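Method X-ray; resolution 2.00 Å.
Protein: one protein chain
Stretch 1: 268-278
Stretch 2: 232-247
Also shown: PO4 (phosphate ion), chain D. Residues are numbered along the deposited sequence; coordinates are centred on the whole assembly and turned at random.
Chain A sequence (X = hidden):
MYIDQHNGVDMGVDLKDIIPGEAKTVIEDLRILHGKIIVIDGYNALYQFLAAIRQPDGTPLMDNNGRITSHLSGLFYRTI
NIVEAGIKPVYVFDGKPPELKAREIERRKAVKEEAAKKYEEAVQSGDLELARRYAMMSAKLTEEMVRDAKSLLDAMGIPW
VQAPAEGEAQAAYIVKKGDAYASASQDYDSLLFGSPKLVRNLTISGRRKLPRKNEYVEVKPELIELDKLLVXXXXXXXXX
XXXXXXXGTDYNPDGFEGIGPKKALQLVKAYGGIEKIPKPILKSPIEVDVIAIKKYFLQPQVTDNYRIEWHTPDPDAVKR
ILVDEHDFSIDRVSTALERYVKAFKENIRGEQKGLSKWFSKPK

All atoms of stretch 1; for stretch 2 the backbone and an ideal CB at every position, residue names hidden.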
# COMPACT_ATOMS: atom_id res chain seq x y z
N VAL A 268 -1.55 -2.50 -25.46
CA VAL A 268 -1.29 -1.07 -25.56
C VAL A 268 -0.12 -0.81 -26.52
O VAL A 268 -0.17 0.12 -27.32
CB VAL A 268 -1.03 -0.45 -24.17
CG1 VAL A 268 -0.46 0.94 -24.29
CG2 VAL A 268 -2.35 -0.41 -23.37
N LYS A 269 0.90 -1.66 -26.46
CA LYS A 269 2.03 -1.54 -27.40
C LYS A 269 1.64 -1.84 -28.85
O LYS A 269 2.08 -1.15 -29.77
CB LYS A 269 3.22 -2.39 -26.94
CG LYS A 269 3.90 -1.82 -25.69
CD LYS A 269 4.99 -2.73 -25.16
CE LYS A 269 6.33 -2.49 -25.85
NZ LYS A 269 7.38 -3.32 -25.19
N ALA A 270 0.78 -2.84 -29.06
CA ALA A 270 0.40 -3.27 -30.40
C ALA A 270 -0.49 -2.26 -31.11
O ALA A 270 -0.43 -2.10 -32.33
CB ALA A 270 -0.27 -4.64 -30.35
N TYR A 271 -1.31 -1.56 -30.33
CA TYR A 271 -2.28 -0.63 -30.89
C TYR A 271 -2.04 0.84 -30.55
O TYR A 271 -2.85 1.71 -30.92
CB TYR A 271 -3.69 -1.08 -30.48
CG TYR A 271 -3.99 -2.44 -31.04
CD1 TYR A 271 -4.34 -2.58 -32.38
CD2 TYR A 271 -3.86 -3.58 -30.26
CE1 TYR A 271 -4.59 -3.84 -32.93
CE2 TYR A 271 -4.10 -4.84 -30.79
CZ TYR A 271 -4.46 -4.96 -32.13
OH TYR A 271 -4.71 -6.20 -32.67
N GLY A 272 -0.94 1.11 -29.85
CA GLY A 272 -0.54 2.48 -29.50
C GLY A 272 -1.53 3.17 -28.58
O GLY A 272 -1.73 4.38 -28.68
N GLY A 273 -2.13 2.42 -27.67
CA GLY A 273 -3.12 2.98 -26.75
C GLY A 273 -4.32 2.07 -26.64
O GLY A 273 -4.25 0.89 -26.99
N ILE A 274 -5.44 2.61 -26.18
CA ILE A 274 -6.65 1.83 -25.99
C ILE A 274 -7.64 1.97 -27.15
O ILE A 274 -8.27 0.99 -27.55
CB ILE A 274 -7.35 2.16 -24.64
CG1 ILE A 274 -6.52 1.64 -23.47
CG2 ILE A 274 -8.75 1.56 -24.58
CD1 ILE A 274 -7.02 2.11 -22.09
N GLU A 275 -7.78 3.19 -27.68
CA GLU A 275 -8.88 3.49 -28.61
C GLU A 275 -8.85 2.70 -29.92
O GLU A 275 -9.90 2.49 -30.54
CB GLU A 275 -9.00 5.00 -28.88
CG GLU A 275 -9.60 5.82 -27.71
CD GLU A 275 -10.97 5.32 -27.20
OE1 GLU A 275 -11.63 6.04 -26.42
OE2 GLU A 275 -11.42 4.21 -27.57
N LYS A 276 -7.66 2.26 -30.32
CA LYS A 276 -7.47 1.48 -31.54
C LYS A 276 -7.52 -0.04 -31.34
O LYS A 276 -7.60 -0.79 -32.32
CB LYS A 276 -6.15 1.87 -32.21
CG LYS A 276 -6.16 3.25 -32.83
CD LYS A 276 -4.80 3.59 -33.37
CE LYS A 276 -4.91 4.65 -34.45
NZ LYS A 276 -3.62 4.77 -35.17
N ILE A 277 -7.43 -0.49 -30.08
CA ILE A 277 -7.57 -1.93 -29.77
C ILE A 277 -8.88 -2.40 -30.38
O ILE A 277 -9.92 -1.76 -30.17
CB ILE A 277 -7.53 -2.21 -28.23
CG1 ILE A 277 -6.18 -1.80 -27.64
CG2 ILE A 277 -7.79 -3.70 -27.91
CD1 ILE A 277 -6.09 -1.95 -26.11
N PRO A 278 -8.85 -3.50 -31.18
CA PRO A 278 -10.11 -3.91 -31.81
C PRO A 278 -11.17 -4.13 -30.75
O PRO A 278 -10.90 -4.74 -29.71
CB PRO A 278 -9.74 -5.23 -32.52
CG PRO A 278 -8.27 -5.19 -32.68
CD PRO A 278 -7.76 -4.45 -31.46
N UNK A 232 12.68 1.12 -20.35
CA UNK A 232 12.90 -0.33 -20.42
C UNK A 232 11.71 -1.05 -21.05
O UNK A 232 11.88 -1.98 -21.84
CB UNK A 232 13.17 -0.89 -19.02
N UNK A 233 10.50 -0.62 -20.70
CA UNK A 233 9.29 -1.19 -21.28
C UNK A 233 9.04 -0.71 -22.71
O UNK A 233 8.24 -1.30 -23.43
CB UNK A 233 8.08 -0.84 -20.40
N UNK A 234 9.71 0.36 -23.11
CA UNK A 234 9.53 0.96 -24.43
C UNK A 234 8.15 1.59 -24.61
O UNK A 234 7.57 1.51 -25.70
CB UNK A 234 9.76 -0.10 -25.51
N UNK A 235 7.63 2.19 -23.54
CA UNK A 235 6.30 2.80 -23.55
C UNK A 235 6.33 4.25 -23.03
O UNK A 235 7.25 4.64 -22.33
CB UNK A 235 5.34 1.96 -22.71
N UNK A 236 5.31 5.02 -23.39
CA UNK A 236 5.13 6.37 -22.88
C UNK A 236 4.38 6.32 -21.56
O UNK A 236 3.81 5.28 -21.21
CB UNK A 236 4.39 7.24 -23.89
N UNK A 237 4.36 7.43 -20.84
CA UNK A 237 3.56 7.53 -19.62
C UNK A 237 2.07 7.30 -19.93
O UNK A 237 1.37 6.61 -19.19
CB UNK A 237 3.76 8.90 -18.96
N UNK A 238 1.58 7.87 -21.04
CA UNK A 238 0.18 7.61 -21.45
C UNK A 238 -0.09 6.12 -21.64
O UNK A 238 -1.13 5.62 -21.22
CB UNK A 238 -0.14 8.35 -22.75
N UNK A 239 0.85 5.41 -22.28
CA UNK A 239 0.77 3.95 -22.42
C UNK A 239 0.67 3.27 -21.05
O UNK A 239 -0.15 2.37 -20.87
CB UNK A 239 1.99 3.42 -23.18
N UNK A 240 1.51 3.70 -20.10
CA UNK A 240 1.48 3.11 -18.74
C UNK A 240 0.13 3.33 -18.06
O UNK A 240 -0.44 2.41 -17.44
CB UNK A 240 2.59 3.71 -17.87
N UNK A 241 -0.37 4.56 -18.14
CA UNK A 241 -1.69 4.87 -17.61
C UNK A 241 -2.75 3.97 -18.27
O UNK A 241 -3.62 3.43 -17.60
CB UNK A 241 -2.02 6.35 -17.83
N UNK A 242 -2.66 3.81 -19.59
CA UNK A 242 -3.62 2.98 -20.30
C UNK A 242 -3.59 1.53 -19.83
O UNK A 242 -4.64 0.88 -19.74
CB UNK A 242 -3.35 3.04 -21.80
N UNK A 243 -2.40 1.02 -19.52
CA UNK A 243 -2.28 -0.31 -18.94
C UNK A 243 -3.11 -0.39 -17.65
O UNK A 243 -3.88 -1.34 -17.46
CB UNK A 243 -0.81 -0.65 -18.66
N UNK A 244 -2.98 0.63 -16.81
CA UNK A 244 -3.74 0.69 -15.56
C UNK A 244 -5.25 0.70 -15.77
O UNK A 244 -5.99 0.04 -15.02
CB UNK A 244 -3.33 1.94 -14.77
N UNK A 245 -5.69 1.45 -16.78
CA UNK A 245 -7.11 1.55 -17.12
C UNK A 245 -7.66 0.19 -17.58
O UNK A 245 -8.80 -0.18 -17.23
CB UNK A 245 -7.32 2.60 -18.21
N UNK A 246 -6.86 -0.55 -18.34
CA UNK A 246 -7.28 -1.89 -18.78
C UNK A 246 -7.42 -2.83 -17.60
O UNK A 246 -8.30 -3.71 -17.59
CB UNK A 246 -6.28 -2.47 -19.79
N UNK A 247 -6.57 -2.64 -16.60
CA UNK A 247 -6.61 -3.46 -15.39
C UNK A 247 -7.73 -3.03 -14.43
O UNK A 247 -8.32 -3.87 -13.74
CB UNK A 247 -5.26 -3.39 -14.67
P PO4 D . -6.15 6.30 -25.78
O1 PO4 D . -7.36 5.81 -25.01
O2 PO4 D . -6.41 7.69 -26.28
O3 PO4 D . -4.95 6.32 -24.89
O4 PO4 D . -5.94 5.33 -26.92

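At 232 an ideal CB has nothing of stretch 1 within 5.5 Å, so contact sets no preference; the residue is Gln-232. At 233 CA-to-CB runs sideways, and the ideal CB is 5.4 Å from Lys-269 NZ. What the lysine reaches is the backbone, so many side chains would serve: NZ of Lys-269 donates a hydrogen bond to the backbone O of 233 at 2.8 Å. The residue is Leu-233.

Position 234 has phi/psi of 68/36. Positive phi favours glycine, with asparagine a lesser candidate. It is Gly-234, closing the preceding helix in a Schellman motif.

At 235 the bond points toward stretch 1, the ideal CB 5.0 Å from Lys-269 CG. The aliphatic stem of that lysine invites any medium apolar side chain. Ile-235 (chi1 p) places CG2 3.6 Å from CG of Lys-269.

Position 236 is out of reach of stretch 1 but immediately precedes the helix, where serine, threonine, aspartate or asparagine commonly caps. Thr-236 does so: its OG1 accepts from the backbone N of 239 at 3.0 Å. Positions 237 and 238 meet nothing of stretch 1; they are Leu-237 and Glu-238.

At 239 the CB bond is sideways, yet the ideal CB lies 3.7 Å from Val-268 CG1. A small or medium side chain, polar or apolar, would fit beside the valine. In Asn-239, CB packs 3.7 Å from CG1 of Val-268.

Position 240 points away and 241 sideways, both ideal CBs beyond 5.5 Å; they are Leu-240 and Ile-241.

At 242 the bond points toward stretch 1, with ideal-CB distances of 3.8 Å to Ile-274 CD1 and 3.9 Å to Val-268 CG2. Apolar atoms flank the root, while the phosphate lies beyond, so a short side chain, apolar or polar, is plausible; an acid is less expected beside an anion. Asp-242 it is, its CG 3.7 Å from CD1 of Ile-274.

Position 243 is sideways, its ideal CB 5.0 Å from Val-268 CG2, suiting an aliphatic. Ile-243 brings CG1 to 4.1 Å from CG2 of Val-268. At 244 the bond points away and an ideal CB would sit 3.2 Å from the O of 241, favouring glycine: Gly-244.

Positions 245 and 246 point toward stretch 1, with ideal CBs 3.9 and 5.2 Å from Ile-274 CD1; branched or long aliphatics suit. Ile-245 CG2 is 3.8 Å from CD1 of Ile-274. Leu-246 CD1 lies 3.8 Å from CG2 of Val-268 and 4.1 Å from CD1 of Ile-277. Val-268 thus sits as a knob among Asn-239, Asp-242, Ile-243 and Leu-246. Position 247 is out of reach, so contact sets no preference; it is Leu-247.

Stretch 2 232-247: QLGITLENLIDIGILL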
# COMPACT_ATOMS: atom_id res chain seq x y z
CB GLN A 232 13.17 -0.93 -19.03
CG GLN A 232 14.57 -0.67 -18.50
CD GLN A 232 15.65 -1.14 -19.45
OE1 GLN A 232 15.65 -2.29 -19.91
NE2 GLN A 232 16.57 -0.24 -19.78
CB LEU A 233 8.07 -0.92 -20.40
CG LEU A 233 7.90 -1.76 -19.13
CD1 LEU A 233 6.62 -1.38 -18.41
CD2 LEU A 233 7.89 -3.24 -19.45
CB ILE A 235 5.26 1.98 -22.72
CG1 ILE A 235 5.68 1.90 -21.24
CG2 ILE A 235 5.06 0.58 -23.30
CD1 ILE A 235 4.62 1.27 -20.34
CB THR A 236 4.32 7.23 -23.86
OG1 THR A 236 3.00 6.66 -23.98
CG2 THR A 236 4.99 7.29 -25.26
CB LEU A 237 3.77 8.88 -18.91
CG LEU A 237 2.92 9.14 -17.65
CD1 LEU A 237 3.12 8.08 -16.56
CD2 LEU A 237 3.15 10.54 -17.08
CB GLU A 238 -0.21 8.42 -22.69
CG GLU A 238 -0.46 9.90 -22.39
CD GLU A 238 -1.06 10.67 -23.55
OE1 GLU A 238 -1.68 10.04 -24.44
OE2 GLU A 238 -0.91 11.90 -23.57
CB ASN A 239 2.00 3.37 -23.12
CG ASN A 239 2.13 3.77 -24.60
OD1 ASN A 239 1.18 4.23 -25.27
ND2 ASN A 239 3.33 3.58 -25.11
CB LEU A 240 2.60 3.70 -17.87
CG LEU A 240 2.75 3.05 -16.47
CD1 LEU A 240 3.23 1.59 -16.60
CD2 LEU A 240 3.67 3.83 -15.56
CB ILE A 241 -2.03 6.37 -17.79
CG1 ILE A 241 -1.14 7.21 -16.87
CG2 ILE A 241 -3.52 6.63 -17.52
CD1 ILE A 241 -1.18 8.74 -17.16
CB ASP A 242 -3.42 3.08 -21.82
CG ASP A 242 -4.11 4.30 -22.44
OD1 ASP A 242 -4.83 5.03 -21.72
OD2 ASP A 242 -3.95 4.54 -23.64
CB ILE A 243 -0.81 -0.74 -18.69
CG1 ILE A 243 -0.08 -0.93 -20.03
CG2 ILE A 243 -0.76 -2.06 -17.90
CD1 ILE A 243 1.44 -1.00 -19.90
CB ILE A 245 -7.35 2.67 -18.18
CG1 ILE A 245 -7.09 4.05 -17.56
CG2 ILE A 245 -8.77 2.59 -18.74
CD1 ILE A 245 -7.01 5.22 -18.56
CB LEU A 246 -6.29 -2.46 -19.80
CG LEU A 246 -6.30 -1.77 -21.17
CD1 LEU A 246 -5.33 -2.47 -22.11
CD2 LEU A 246 -7.70 -1.79 -21.76
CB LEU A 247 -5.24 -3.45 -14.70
CG LEU A 247 -4.08 -4.01 -15.53
CD1 LEU A 247 -2.79 -3.96 -14.70
CD2 LEU A 247 -4.37 -5.44 -15.99
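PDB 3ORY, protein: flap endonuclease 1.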